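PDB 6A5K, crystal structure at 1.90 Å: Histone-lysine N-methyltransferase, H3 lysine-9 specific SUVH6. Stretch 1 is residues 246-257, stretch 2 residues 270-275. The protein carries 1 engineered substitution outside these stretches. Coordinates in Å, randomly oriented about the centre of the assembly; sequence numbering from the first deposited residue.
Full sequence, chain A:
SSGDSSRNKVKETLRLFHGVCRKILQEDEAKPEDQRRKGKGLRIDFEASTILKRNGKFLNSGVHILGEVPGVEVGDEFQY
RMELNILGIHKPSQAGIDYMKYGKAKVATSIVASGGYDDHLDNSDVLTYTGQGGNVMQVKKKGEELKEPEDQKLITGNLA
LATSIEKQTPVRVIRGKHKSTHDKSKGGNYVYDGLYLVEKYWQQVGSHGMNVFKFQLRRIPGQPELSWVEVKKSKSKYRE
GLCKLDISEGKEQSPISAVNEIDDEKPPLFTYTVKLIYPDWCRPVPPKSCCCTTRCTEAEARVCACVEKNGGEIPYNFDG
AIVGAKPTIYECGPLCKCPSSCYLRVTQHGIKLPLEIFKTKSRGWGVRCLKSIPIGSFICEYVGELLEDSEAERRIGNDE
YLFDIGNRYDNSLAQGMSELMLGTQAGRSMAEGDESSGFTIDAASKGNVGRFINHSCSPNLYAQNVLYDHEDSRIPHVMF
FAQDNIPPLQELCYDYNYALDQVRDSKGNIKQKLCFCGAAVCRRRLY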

# COMPACT_ATOMS: atom_id res chain seq x y z
N ASP A 246 -15.09 16.84 9.53
CA ASP A 246 -15.65 16.12 8.39
C ASP A 246 -15.85 17.02 7.18
O ASP A 246 -16.83 17.76 7.11
CB ASP A 246 -16.97 15.47 8.80
CG ASP A 246 -17.51 14.52 7.75
OD1 ASP A 246 -16.76 14.19 6.80
OD2 ASP A 246 -18.67 14.09 7.88
N ILE A 247 -14.94 16.94 6.20
CA ILE A 247 -15.07 17.73 4.98
C ILE A 247 -16.25 17.28 4.11
O ILE A 247 -16.65 17.98 3.18
CB ILE A 247 -13.79 17.68 4.12
CG1 ILE A 247 -13.51 16.25 3.65
CG2 ILE A 247 -12.60 18.24 4.90
CD1 ILE A 247 -12.54 16.18 2.51
N SER A 248 -16.78 16.09 4.39
CA SER A 248 -17.94 15.59 3.66
C SER A 248 -19.23 16.01 4.35
O SER A 248 -20.30 16.00 3.75
CB SER A 248 -17.88 14.07 3.53
OG SER A 248 -18.45 13.45 4.67
N GLU A 249 -19.11 16.37 5.63
CA GLU A 249 -20.23 16.83 6.45
C GLU A 249 -21.39 15.83 6.51
O GLU A 249 -22.55 16.22 6.37
CB GLU A 249 -20.73 18.18 5.94
CG GLU A 249 -19.81 19.34 6.28
CD GLU A 249 -20.16 20.61 5.53
OE1 GLU A 249 -19.96 20.65 4.30
OE2 GLU A 249 -20.63 21.56 6.18
N GLY A 250 -21.07 14.56 6.72
CA GLY A 250 -22.08 13.55 6.97
C GLY A 250 -22.44 12.71 5.76
O GLY A 250 -23.15 11.71 5.89
N LYS A 251 -21.95 13.09 4.59
CA LYS A 251 -22.29 12.38 3.36
C LYS A 251 -21.54 11.06 3.26
O LYS A 251 -22.12 10.04 2.89
CB LYS A 251 -22.02 13.26 2.14
CG LYS A 251 -22.95 14.46 2.04
CD LYS A 251 -22.47 15.47 1.02
CE LYS A 251 -23.50 16.57 0.81
NZ LYS A 251 -22.92 17.73 0.08
N GLU A 252 -20.25 11.07 3.57
CA GLU A 252 -19.50 9.83 3.67
C GLU A 252 -19.95 9.09 4.92
O GLU A 252 -20.30 9.71 5.92
CB GLU A 252 -17.99 10.08 3.71
CG GLU A 252 -17.42 10.69 2.44
CD GLU A 252 -17.29 9.70 1.30
OE1 GLU A 252 -17.72 8.53 1.45
OE2 GLU A 252 -16.75 10.09 0.24
N GLN A 253 -19.93 7.76 4.87
CA GLN A 253 -20.36 6.96 6.01
C GLN A 253 -19.41 7.13 7.19
O GLN A 253 -19.79 6.96 8.34
CB GLN A 253 -20.48 5.48 5.61
CG GLN A 253 -21.24 5.25 4.31
CD GLN A 253 -22.74 5.07 4.53
OE1 GLN A 253 -23.39 5.90 5.17
NE2 GLN A 253 -23.30 4.00 3.99
N SER A 254 -18.16 7.48 6.88
CA SER A 254 -17.18 7.84 7.90
C SER A 254 -16.64 9.24 7.63
O SER A 254 -16.41 9.60 6.48
CB SER A 254 -16.04 6.83 7.93
OG SER A 254 -16.51 5.53 8.24
N PRO A 255 -16.44 10.03 8.69
CA PRO A 255 -15.98 11.41 8.51
C PRO A 255 -14.55 11.50 7.98
O PRO A 255 -13.71 10.67 8.32
CB PRO A 255 -16.07 12.00 9.92
CG PRO A 255 -15.88 10.82 10.82
CD PRO A 255 -16.56 9.67 10.12
N ILE A 256 -14.30 12.49 7.13
CA ILE A 256 -12.97 12.72 6.59
C ILE A 256 -12.47 14.06 7.11
O ILE A 256 -12.94 15.12 6.69
CB ILE A 256 -12.98 12.69 5.05
CG1 ILE A 256 -13.37 11.29 4.56
CG2 ILE A 256 -11.61 13.08 4.50
CD1 ILE A 256 -13.52 11.17 3.04
N SER A 257 -11.53 14.02 8.04
CA SER A 257 -11.07 15.23 8.71
C SER A 257 -10.00 15.96 7.91
O SER A 257 -9.46 15.43 6.93
CB SER A 257 -10.54 14.90 10.10
OG SER A 257 -9.48 13.96 10.03
N PHE A 270 -15.64 23.87 -1.82
CA PHE A 270 -16.23 23.01 -2.86
C PHE A 270 -17.42 22.27 -2.27
O PHE A 270 -17.57 22.19 -1.06
CB PHE A 270 -15.19 22.01 -3.42
CG PHE A 270 -14.86 20.89 -2.48
CD1 PHE A 270 -14.00 21.09 -1.41
CD2 PHE A 270 -15.40 19.62 -2.67
CE1 PHE A 270 -13.69 20.05 -0.55
CE2 PHE A 270 -15.10 18.58 -1.81
CZ PHE A 270 -14.24 18.80 -0.75
N THR A 271 -18.26 21.71 -3.14
CA THR A 271 -19.40 20.92 -2.69
C THR A 271 -19.06 19.44 -2.67
O THR A 271 -18.77 18.85 -3.72
CB THR A 271 -20.64 21.16 -3.59
OG1 THR A 271 -20.93 22.56 -3.64
CG2 THR A 271 -21.85 20.40 -3.05
N TYR A 272 -19.10 18.82 -1.49
CA TYR A 272 -18.73 17.42 -1.39
C TYR A 272 -19.82 16.55 -1.99
O TYR A 272 -21.00 16.73 -1.70
CB TYR A 272 -18.47 17.00 0.06
CG TYR A 272 -17.65 15.74 0.14
CD1 TYR A 272 -18.24 14.49 -0.03
CD2 TYR A 272 -16.28 15.79 0.34
CE1 TYR A 272 -17.48 13.32 0.01
CE2 TYR A 272 -15.51 14.64 0.38
CZ TYR A 272 -16.11 13.41 0.22
OH TYR A 272 -15.34 12.27 0.26
N THR A 273 -19.42 15.60 -2.83
CA THR A 273 -20.37 14.69 -3.46
C THR A 273 -19.87 13.25 -3.43
O THR A 273 -18.73 12.98 -3.80
CB THR A 273 -20.63 15.09 -4.92
OG1 THR A 273 -20.78 16.51 -5.02
CG2 THR A 273 -21.89 14.42 -5.43
N VAL A 274 -20.72 12.32 -3.00
CA VAL A 274 -20.35 10.91 -3.01
C VAL A 274 -20.90 10.21 -4.26
O VAL A 274 -20.65 9.03 -4.49
CB VAL A 274 -20.86 10.16 -1.76
CG1 VAL A 274 -20.50 10.92 -0.49
CG2 VAL A 274 -22.36 9.95 -1.84
N LYS A 275 -21.64 10.95 -5.08
CA LYS A 275 -22.24 10.37 -6.27
C LYS A 275 -21.78 11.06 -7.56
O LYS A 275 -21.69 12.28 -7.62
CB LYS A 275 -23.77 10.41 -6.17
CG LYS A 275 -24.32 9.62 -5.00
CD LYS A 275 -25.22 8.49 -5.46
CE LYS A 275 -26.68 8.77 -5.11
NZ LYS A 275 -27.46 7.50 -4.93
O HOH W 1 -20.28 19.98 1.10

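Tyr272 is the centre of this contact, which buries about 400 Å² in all. Its side chain points toward the loop 246-257, and Ser248 lies over one ring face: CB of Ser248 sits 3.5 Å from the centroid of the Tyr272 ring, almost on the ring normal, a CH-pi contact that a small residue makes without holding the backbone off. Ile247 CD1 packs 4.0 Å from Tyr272 CE2, adding apolar cover. The phenol is not left unpaired in this buried setting: Tyr272 OH donates to Glu252 OE2 (2.6 Å), near the ring plane, and is also hydrogen-bonded elsewhere in the structure. Lys251, nearly fully extended, reaches the strand's backbone, where its NZ donates to Tyr272 O (2.8 Å), while its CB rests 3.8 Å from Val274 CG1. Tyr272 N is met by a water at 3.1 Å, which in turn donates to Glu249 OE1 at 3.3 Å.

The loop owes its shape largely to Asp246. Its OD1 accepts from Ser248 N (3.1 Å), Ser248 OG (2.8 Å) and Ile256 N (3.0 Å), and its OD2 from Gly250 N (2.7 Å). Ser248 OG, having donated, accepts from Glu252 N (3.2 Å). Within the type I' turn from Ser248 to Lys251, Gly250 adopts backbone angles at which a CB would jam against the preceding carbonyl.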